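Local coordinates for protein ecto-NAD+ glycohydrolase (CD38 molecule) (Bos taurus, PDB 3GC6) that belongs to the ADP-ribosyl cyclase family, as the CD38 molecule of cattle, a disulfide-bonded ectoenzyme whose chain includes a parallel four-stranded sheet, at residues M180-F183 and G184-A188; E159-C162 and N163-V167; T109-G112 and Y113-D116. The protein carries 1 engineered substitution. One frame throughout, in Å; residues are numbered along the deposited sequence.

Contact 1: M180-F183 and G184-A188; sequences MSIF and GRVQA. Engineered in segment 184-188: Gln187 (natural residue Glu). With SO4 (sulfate ion), chain G.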
ATOM      1  N   MET A 180      28.070  -9.564 -22.970  0.50  6.26           N
ATOM      2  CA  MET A 180      27.296  -8.479 -23.563  0.50  6.49           C
ATOM      3  C   MET A 180      25.803  -8.541 -23.228  0.50  6.37           C
ATOM      4  O   MET A 180      25.006  -7.732 -23.719  0.50  6.53           O
ATOM      5  CB  MET A 180      27.555  -8.399 -25.069  0.50  6.84           C
ATOM      6  CG  MET A 180      28.976  -7.970 -25.402  0.50  7.62           C
ATOM      7  SD  MET A 180      29.262  -6.207 -25.116  0.50  9.68           S
ATOM      8  CE  MET A 180      29.559  -6.125 -23.351  0.50  9.15           C
ATOM      9  N   SER A 181      25.433  -9.496 -22.373  1.00  5.83           N
ATOM     10  CA  SER A 181      24.087  -9.551 -21.806  1.00  5.59           C
ATOM     11  C   SER A 181      23.934  -8.471 -20.755  1.00  4.88           C
ATOM     12  O   SER A 181      24.918  -7.897 -20.296  1.00  4.91           O
ATOM     13  CB  SER A 181      23.829 -10.915 -21.146  1.00  5.25           C
ATOM     14  OG  SER A 181      24.621 -11.080 -19.976  1.00  5.25           O
ATOM     15  N   ILE A 182      22.693  -8.180 -20.385  1.00  5.10           N
ATOM     16  CA  ILE A 182      22.497  -7.174 -19.348  1.00  5.06           C
ATOM     17  C   ILE A 182      23.152  -7.633 -18.031  1.00  4.79           C
ATOM     18  O   ILE A 182      23.691  -6.833 -17.277  1.00  5.09           O
ATOM     19  CB  ILE A 182      21.006  -6.765 -19.162  1.00  5.53           C
ATOM     20  CG1 ILE A 182      20.894  -5.525 -18.278  1.00  6.45           C
ATOM     21  CG2 ILE A 182      20.127  -7.950 -18.691  1.00  6.21           C
ATOM     22  CD1 ILE A 182      19.573  -4.807 -18.469  1.00  6.64           C
ATOM     23  N   PHE A 183      23.093  -8.935 -17.767  1.00  4.60           N
ATOM     24  CA  PHE A 183      23.727  -9.446 -16.556  1.00  4.47           C
ATOM     25  C   PHE A 183      25.247  -9.227 -16.612  1.00  4.42           C
ATOM     26  O   PHE A 183      25.888  -8.780 -15.648  1.00  4.37           O
ATOM     27  CB  PHE A 183      23.430 -10.943 -16.340  1.00  4.57           C
ATOM     28  CG  PHE A 183      24.248 -11.535 -15.221  1.00  4.48           C
ATOM     29  CD1 PHE A 183      24.017 -11.165 -13.912  1.00  3.94           C
ATOM     30  CD2 PHE A 183      25.265 -12.437 -15.496  1.00  4.03           C
ATOM     31  CE1 PHE A 183      24.791 -11.671 -12.863  1.00  3.90           C
ATOM     32  CE2 PHE A 183      26.037 -12.990 -14.477  1.00  4.24           C
ATOM     33  CZ  PHE A 183      25.806 -12.602 -13.142  1.00  4.07           C
ATOM     34  N   GLY A 184      25.830  -9.509 -17.768  1.00  4.37           N
ATOM     35  CA  GLY A 184      27.289  -9.454 -17.880  1.00  4.31           C
ATOM     36  C   GLY A 184      27.827  -8.037 -18.033  1.00  4.88           C
ATOM     37  O   GLY A 184      28.932  -7.743 -17.613  1.00  5.19           O
ATOM     38  N   ARG A 185      27.041  -7.175 -18.663  1.00  4.92           N
ATOM     39  CA  ARG A 185      27.514  -5.829 -18.993  1.00  5.53           C
ATOM     40  C   ARG A 185      27.194  -4.822 -17.880  1.00  5.20           C
ATOM     41  O   ARG A 185      27.999  -3.911 -17.606  1.00  5.53           O
ATOM     42  CB  ARG A 185      26.863  -5.375 -20.309  1.00  6.06           C
ATOM     43  CG  ARG A 185      27.193  -3.939 -20.723  1.00  7.93           C
ATOM     44  CD  ARG A 185      26.419  -3.499 -21.990  1.00 10.32           C
ATOM     45  NE  ARG A 185      24.956  -3.564 -21.851  1.00 11.31           N
ATOM     46  CZ  ARG A 185      24.230  -4.556 -22.363  1.00 12.29           C
ATOM     47  NH1 ARG A 185      24.850  -5.519 -23.031  1.00 12.87           N
ATOM     48  NH2 ARG A 185      22.913  -4.608 -22.221  1.00 12.00           N
ATOM     49  N   VAL A 186      26.032  -5.003 -17.234  1.00  4.49           N
ATOM     50  CA  VAL A 186      25.516  -4.017 -16.295  1.00  4.86           C
ATOM     51  C   VAL A 186      25.429  -4.530 -14.855  1.00  4.70           C
ATOM     52  O   VAL A 186      25.745  -3.805 -13.906  1.00  5.18           O
ATOM     53  CB  VAL A 186      24.107  -3.495 -16.731  1.00  5.00           C
ATOM     54  CG1 VAL A 186      23.640  -2.435 -15.767  1.00  5.53           C
ATOM     55  CG2 VAL A 186      24.156  -2.935 -18.143  1.00  5.46           C
ATOM     56  N   GLN A 187      24.972  -5.773 -14.679  1.00  4.44           N
ATOM     57  CA  GLN A 187      24.718  -6.221 -13.295  1.00  4.27           C
ATOM     58  C   GLN A 187      25.982  -6.700 -12.603  1.00  4.18           C
ATOM     59  O   GLN A 187      26.373  -6.144 -11.579  1.00  4.47           O
ATOM     60  CB  GLN A 187      23.628  -7.270 -13.270  1.00  4.24           C
ATOM     61  CG  GLN A 187      22.277  -6.712 -13.763  1.00  4.52           C
ATOM     62  CD  GLN A 187      21.236  -7.782 -14.039  1.00  4.57           C
ATOM     63  OE1 GLN A 187      21.433  -8.956 -13.783  1.00  5.09           O
ATOM     64  NE2 GLN A 187      20.065  -7.345 -14.535  1.00  4.86           N
ATOM     65  N   ALA A 188      26.661  -7.688 -13.178  1.00  4.23           N
ATOM     66  CA  ALA A 188      27.849  -8.230 -12.503  1.00  4.30           C
ATOM     67  C   ALA A 188      28.920  -7.157 -12.230  1.00  4.52           C
ATOM     68  O   ALA A 188      29.472  -7.102 -11.157  1.00  4.65           O
ATOM     69  CB  ALA A 188      28.433  -9.461 -13.273  1.00  4.15           C
TER
HETATM   70  S   SO4 G 281      19.962 -10.250 -22.329  1.00 30.23           S
HETATM   71  O1  SO4 G 281      20.669  -9.036 -21.925  1.00 32.90           O
HETATM   72  O2  SO4 G 281      18.536  -9.973 -22.317  1.00 35.05           O
HETATM   73  O3  SO4 G 281      20.414 -10.544 -23.693  1.00 35.66           O
HETATM   74  O4  SO4 G 281      20.289 -11.386 -21.469  1.00 33.40           O
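Gly184 gives its backbone N to Ser181 OG at 3.0 Å. This is an N-cap bond, and Ser181 OG also bonds to Asp178 O. With chi1 at 69°, OG sits between the backbone N and the carbonyl carbon of Ser181, where it meets that N-H. Beside the cap, Ile182 N donates to O1 of a sulfate at 2.7 Å; the ion probably comes from the crystallisation liquor. Arg185 N bonds to Ser181 O at 2.8 Å. Its side chain bends at chi3, which sets Ser181 O over one face of the guanidinium. Val186 N donates to Ile182 O from above the carbonyl plane, and Val186 CB packs on Ile182 CG1 at 4.1 Å. Gln187, an engineered residue in place of Glu, also gives its N to Ile182 O, at 3.1 Å and in the carbonyl plane, so one oxygen serves two donors. Gln187 OE1 lies in the plane of the Phe183 ring, 3.4 Å from Phe183 CD1. The amide and ring planes are 77° apart, and Ser154 OG binds Gln187 NE2. Ala188 N closes a nearly straight bond to Phe183 O at 2.8 Å, while Ala188 CB sits over a face of the ring. A serine N-cap, followed by a wider pi-type turn at 184-187, marks this short helix of a beta-alpha-beta unit.

Contact 2: E159-C162 and N163-V167; sequences ESAC and NTVRV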
ATOM      1  N   GLU A 159      24.017  -2.693  -7.248  1.00  3.77           N
ATOM      2  CA  GLU A 159      24.745  -1.891  -6.269  1.00  4.14           C
ATOM      3  C   GLU A 159      24.245  -2.073  -4.842  1.00  4.27           C
ATOM      4  O   GLU A 159      25.016  -1.884  -3.882  1.00  4.41           O
ATOM      5  CB  GLU A 159      24.698  -0.418  -6.626  1.00  4.61           C
ATOM      6  CG  GLU A 159      25.498  -0.078  -7.834  1.00  5.78           C
ATOM      7  CD  GLU A 159      25.169   1.332  -8.391  1.00  7.73           C
ATOM      8  OE1 GLU A 159      24.293   2.027  -7.834  1.00  8.24           O
ATOM      9  OE2 GLU A 159      25.791   1.706  -9.405  1.00  9.26           O
ATOM     10  N   SER A 160      22.973  -2.397  -4.685  1.00  4.17           N
ATOM     11  CA  SER A 160      22.402  -2.488  -3.340  1.00  4.53           C
ATOM     12  C   SER A 160      22.405  -3.917  -2.779  1.00  4.46           C
ATOM     13  O   SER A 160      22.002  -4.118  -1.632  1.00  4.63           O
ATOM     14  CB  SER A 160      20.961  -1.942  -3.356  1.00  5.06           C
ATOM     15  OG  SER A 160      20.172  -2.707  -4.219  1.00  5.82           O
ATOM     16  N   ALA A 161      22.868  -4.890  -3.556  1.00  4.40           N
ATOM     17  CA  ALA A 161      22.893  -6.295  -3.111  1.00  4.44           C
ATOM     18  C   ALA A 161      23.669  -6.462  -1.818  1.00  4.75           C
ATOM     19  O   ALA A 161      24.662  -5.752  -1.572  1.00  5.14           O
ATOM     20  CB  ALA A 161      23.538  -7.178  -4.168  1.00  4.54           C
ATOM     21  N   CYS A 162      23.222  -7.408  -0.992  1.00  5.02           N
ATOM     22  CA  CYS A 162      23.860  -7.592   0.299  1.00  5.51           C
ATOM     23  C   CYS A 162      23.962  -9.064   0.650  1.00  5.20           C
ATOM     24  O   CYS A 162      23.054  -9.861   0.324  1.00  5.03           O
ATOM     25  CB  CYS A 162      23.060  -6.850   1.362  1.00  6.04           C
ATOM     26  SG  CYS A 162      23.231  -7.430   3.069  1.00  8.88           S
ATOM     27  N   ASN A 163      25.062  -9.417   1.309  1.00  4.90           N
ATOM     28  CA  ASN A 163      25.337 -10.792   1.719  1.00  4.99           C
ATOM     29  C   ASN A 163      25.335 -11.787   0.555  1.00  4.87           C
ATOM     30  O   ASN A 163      26.002 -11.523  -0.454  1.00  5.32           O
ATOM     31  CB  ASN A 163      24.415 -11.192   2.870  1.00  5.17           C
ATOM     32  CG  ASN A 163      24.664 -10.330   4.113  1.00  6.24           C
ATOM     33  OD1 ASN A 163      25.739  -9.778   4.265  1.00  7.08           O
ATOM     34  ND2 ASN A 163      23.684 -10.233   4.988  1.00  7.32           N
ATOM     35  N   THR A 164      24.643 -12.915   0.665  1.00  4.70           N
ATOM     36  CA  THR A 164      24.746 -13.907  -0.412  1.00  4.84           C
ATOM     37  C   THR A 164      23.753 -13.618  -1.528  1.00  4.78           C
ATOM     38  O   THR A 164      22.562 -13.452  -1.253  1.00  4.44           O
ATOM     39  CB  THR A 164      24.542 -15.346   0.103  1.00  5.46           C
ATOM     40  OG1 THR A 164      25.638 -15.667   0.962  1.00  6.62           O
ATOM     41  CG2 THR A 164      24.506 -16.344  -1.061  1.00  5.92           C
ATOM     42  N   VAL A 165      24.246 -13.549  -2.767  1.00  4.30           N
ATOM     43  CA  VAL A 165      23.359 -13.428  -3.944  1.00  4.43           C
ATOM     44  C   VAL A 165      23.488 -14.693  -4.801  1.00  3.90           C
ATOM     45  O   VAL A 165      24.527 -15.358  -4.771  1.00  4.19           O
ATOM     46  CB  VAL A 165      23.616 -12.174  -4.819  1.00  4.44           C
ATOM     47  CG1 VAL A 165      23.516 -10.904  -3.951  1.00  4.86           C
ATOM     48  CG2 VAL A 165      24.964 -12.247  -5.493  1.00  5.39           C
ATOM     49  N   ARG A 166      22.438 -14.999  -5.566  1.00  4.31           N
ATOM     50  CA  ARG A 166      22.422 -16.210  -6.386  1.00  4.47           C
ATOM     51  C   ARG A 166      22.172 -15.806  -7.823  1.00  4.75           C
ATOM     52  O   ARG A 166      21.431 -14.862  -8.092  1.00  4.95           O
ATOM     53  CB  ARG A 166      21.336 -17.178  -5.872  1.00  5.37           C
ATOM     54  CG  ARG A 166      21.643 -17.659  -4.442  1.00  6.13           C
ATOM     55  CD  ARG A 166      20.437 -18.087  -3.625  1.00  8.19           C
ATOM     56  NE  ARG A 166      20.925 -18.712  -2.387  1.00  9.92           N
ATOM     57  CZ  ARG A 166      21.022 -18.068  -1.229  1.00 10.86           C
ATOM     58  NH1 ARG A 166      20.616 -16.803  -1.149  1.00 10.05           N
ATOM     59  NH2 ARG A 166      21.497 -18.696  -0.145  1.00 11.87           N
ATOM     60  N   VAL A 167      22.885 -16.421  -8.764  0.50  4.41           N
ATOM     61  CA  VAL A 167      22.535 -16.247 -10.183  0.50  4.22           C
ATOM     62  C   VAL A 167      22.201 -17.582 -10.829  0.50  4.35           C
ATOM     63  O   VAL A 167      22.860 -18.594 -10.568  0.50  4.31           O
ATOM     64  CB  VAL A 167      23.631 -15.511 -11.016  0.50  4.26           C
ATOM     65  CG1 VAL A 167      24.946 -16.287 -11.015  0.50  4.52           C
ATOM     66  CG2 VAL A 167      23.164 -15.275 -12.452  0.50  4.27           C
TER
HETATM   67  O   HOH W   1      20.808 -11.273  -1.569  1.00  4.56           O
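Cys162 and Asn163 meet at the bend where the chain turns into strand 164-170. Cys162 SG lies beside the amide of Asn163, 3.4 Å from Asn163 CG and 3.4 Å from Asn163 ND2. Chi1 of Cys162 is 156°. It places the sulfur opposite its own N and beside its carbonyl carbon, close to the next residue. There Cys162 SG comes within 3.2 Å of Asn163 N. The sulfur is also joined to Cys81 in a disulfide, so the bend is tied covalently to another part of the chain. Asn163 has a positive phi of 57°, which sharpens the turn. Its CB stays close to the Cys162 carbonyl, and its side chain also touches Cys81.

Val165 closes the inner side of the bend. Its CG1 packs against Ala161 CB at 3.7 Å, an apolar contact four residues apart. Both CB atoms point into the turn. A water lies within reach of two carbonyls, nearer Thr164 O at 2.8 Å than Cys162 O at 3.3 Å.

Arg192 binds the carbonyls of Ser160 and Ala161 on the approach to the bend. Backbone bonds join Val165 to Glu196 and Glu198 on one side, and Cys162 to Gly82 and Arg166 to Gln84 on the other. Val165 packs on Leu197 and Phe86. The bend thus carries the chain from helix 145-159 into the parallel sheet, between strands 85-88 and 196-203.

Contact 3: T109-G112 and Y113-D116; sequences TLLG and YLAD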
ATOM      1  N   THR A 109      10.987  -6.704  -7.892  1.00  3.82           N
ATOM      2  CA  THR A 109      10.990  -5.405  -7.226  1.00  3.90           C
ATOM      3  C   THR A 109       9.729  -4.656  -7.676  1.00  3.38           C
ATOM      4  O   THR A 109       9.105  -5.034  -8.674  1.00  3.94           O
ATOM      5  CB  THR A 109      12.238  -4.569  -7.635  1.00  3.87           C
ATOM      6  OG1 THR A 109      12.239  -4.296  -9.043  1.00  3.97           O
ATOM      7  CG2 THR A 109      13.525  -5.330  -7.247  1.00  4.02           C
ATOM      8  N   LEU A 110       9.366  -3.572  -6.981  1.00  3.75           N
ATOM      9  CA  LEU A 110       8.153  -2.829  -7.386  1.00  3.69           C
ATOM     10  C   LEU A 110       8.252  -2.373  -8.846  1.00  3.64           C
ATOM     11  O   LEU A 110       7.384  -2.668  -9.687  1.00  3.89           O
ATOM     12  CB  LEU A 110       7.934  -1.637  -6.469  1.00  3.73           C
ATOM     13  CG  LEU A 110       6.596  -0.892  -6.590  1.00  3.77           C
ATOM     14  CD1 LEU A 110       6.287  -0.127  -5.287  1.00  4.58           C
ATOM     15  CD2 LEU A 110       6.646   0.073  -7.768  1.00  4.53           C
ATOM     16  N   LEU A 111       9.350  -1.678  -9.155  1.00  3.52           N
ATOM     17  CA  LEU A 111       9.470  -1.113 -10.498  1.00  3.42           C
ATOM     18  C   LEU A 111       9.616  -2.214 -11.564  1.00  3.20           C
ATOM     19  O   LEU A 111       9.118  -2.065 -12.693  1.00  3.46           O
ATOM     20  CB  LEU A 111      10.631  -0.088 -10.568  1.00  3.57           C
ATOM     21  CG  LEU A 111      10.372   1.184  -9.753  1.00  3.86           C
ATOM     22  CD1 LEU A 111      11.584   2.115  -9.848  1.00  4.20           C
ATOM     23  CD2 LEU A 111       9.078   1.924 -10.263  1.00  4.11           C
ATOM     24  N   GLY A 112      10.390  -3.267 -11.237  1.00  3.43           N
ATOM     25  CA  GLY A 112      10.554  -4.388 -12.166  1.00  3.39           C
ATOM     26  C   GLY A 112       9.215  -5.061 -12.429  1.00  3.62           C
ATOM     27  O   GLY A 112       8.928  -5.493 -13.553  1.00  3.79           O
ATOM     28  N   TYR A 113       8.405  -5.178 -11.388  1.00  3.66           N
ATOM     29  CA  TYR A 113       7.087  -5.764 -11.529  1.00  3.85           C
ATOM     30  C   TYR A 113       6.174  -4.906 -12.403  1.00  3.47           C
ATOM     31  O   TYR A 113       5.457  -5.427 -13.274  1.00  4.15           O
ATOM     32  CB  TYR A 113       6.487  -5.979 -10.125  1.00  3.74           C
ATOM     33  CG  TYR A 113       5.135  -6.661 -10.123  1.00  4.44           C
ATOM     34  CD1 TYR A 113       5.054  -8.039 -10.121  1.00  5.23           C
ATOM     35  CD2 TYR A 113       3.949  -5.933 -10.088  1.00  4.65           C
ATOM     36  CE1 TYR A 113       3.802  -8.687 -10.113  1.00  5.75           C
ATOM     37  CE2 TYR A 113       2.698  -6.569 -10.067  1.00  4.75           C
ATOM     38  CZ  TYR A 113       2.642  -7.943 -10.092  1.00  5.62           C
ATOM     39  OH  TYR A 113       1.404  -8.595 -10.070  1.00  6.74           O
ATOM     40  N   LEU A 114       6.193  -3.591 -12.195  1.00  3.50           N
ATOM     41  CA  LEU A 114       5.366  -2.727 -13.051  1.00  3.77           C
ATOM     42  C   LEU A 114       5.726  -2.899 -14.534  1.00  3.66           C
ATOM     43  O   LEU A 114       4.842  -2.950 -15.379  1.00  3.97           O
ATOM     44  CB  LEU A 114       5.562  -1.254 -12.696  1.00  4.02           C
ATOM     45  CG  LEU A 114       4.631  -0.610 -11.693  1.00  5.64           C
ATOM     46  CD1 LEU A 114       4.232  -1.519 -10.555  1.00  6.00           C
ATOM     47  CD2 LEU A 114       5.124   0.826 -11.254  1.00  5.23           C
ATOM     48  N   ALA A 115       7.032  -2.938 -14.838  1.00  3.41           N
ATOM     49  CA  ALA A 115       7.504  -2.807 -16.220  1.00  3.22           C
ATOM     50  C   ALA A 115       7.649  -4.128 -16.962  1.00  3.62           C
ATOM     51  O   ALA A 115       7.719  -4.148 -18.168  1.00  3.60           O
ATOM     52  CB  ALA A 115       8.849  -2.062 -16.200  1.00  3.63           C
ATOM     53  N   ASP A 116       7.657  -5.253 -16.240  1.00  3.70           N
ATOM     54  CA  ASP A 116       7.982  -6.537 -16.856  1.00  4.17           C
ATOM     55  C   ASP A 116       7.053  -6.820 -18.031  1.00  3.77           C
ATOM     56  O   ASP A 116       5.820  -6.773 -17.871  1.00  3.94           O
ATOM     57  CB  ASP A 116       7.800  -7.646 -15.811  1.00  4.20           C
ATOM     58  CG  ASP A 116       8.438  -8.976 -16.232  1.00  5.97           C
ATOM     59  OD1 ASP A 116       9.231  -9.018 -17.177  1.00  6.22           O
ATOM     60  OD2 ASP A 116       8.129  -9.979 -15.561  1.00  8.30           O
TER
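Leu110 and Leu114 pack one turn apart on the short, N-capped alpha-helix 110-115. Three backbone bonds hold the helix together, each reaching four residues back. Tyr113 N bonds to Thr109 O at 2.8 Å, and Leu114 N to Leu110 O and Ala115 N to Leu111 O continue the series. Asp116 N makes a weak bond to Gly112 O, and here the chain leaves helical geometry.

The cap is a side-chain bond. Thr109 OG1 accepts from Gly112 N at 3.0 Å and also bonds to Leu106 O. Gly112 has no side chain to crowd the hydroxyl.

Among the apolar contacts, Leu114 meets leucines three and four positions earlier. Leu110 has CG opposite its backbone N, chi1 -170°, which lays it side by side with Leu114, pointing the same way. Their CD2 atoms, Leu110 CD2 and Leu114 CD2, are 3.9 Å apart. Leu111 CD2 reaches the same methyl, at 4.2 Å from Leu114 CD2. Ile47 of helix 44-55 touches all three leucines. Leu111 and Ala115 also face helix 145-159, through Leu153 for the one and Phe149 and Trp150 for the other. The leucines and Ala115 are buried against these helices.

The Tyr113 ring swings out from the helix to meet Tyr31 of helix 20-35, with the ring planes at about 50°. Tyr113 CB stays behind, 3.1 Å from Thr109 O.

Back at the leucine pair, Leu114 CD1 lies 3.5 Å from Leu110 O.

Along the chain, contact 3 comes first, then contact 2, then contact 1. All three belong to the ADP-ribosyl cyclase fold. Contact 3 forms helix 110-115, packed among helices 20-35, 44-55 and 145-159. Contact 2 opens strand 164-170. Contact 1 is the helix that follows this strand and leads to strand 196-203. The centres of contacts 1 and 2 are about 15 Å apart, yet Phe183 CZ meets Val167 CG2 at 3.8 Å, and Phe86 of strand 85-88 touches both contacts. Contact 3 touches neither; its centre lies about 19 Å from the centre of contact 1 and about 18 Å from that of contact 2. Helix 145-159 packs on contacts 1 and 3 and leads into strand 164-170.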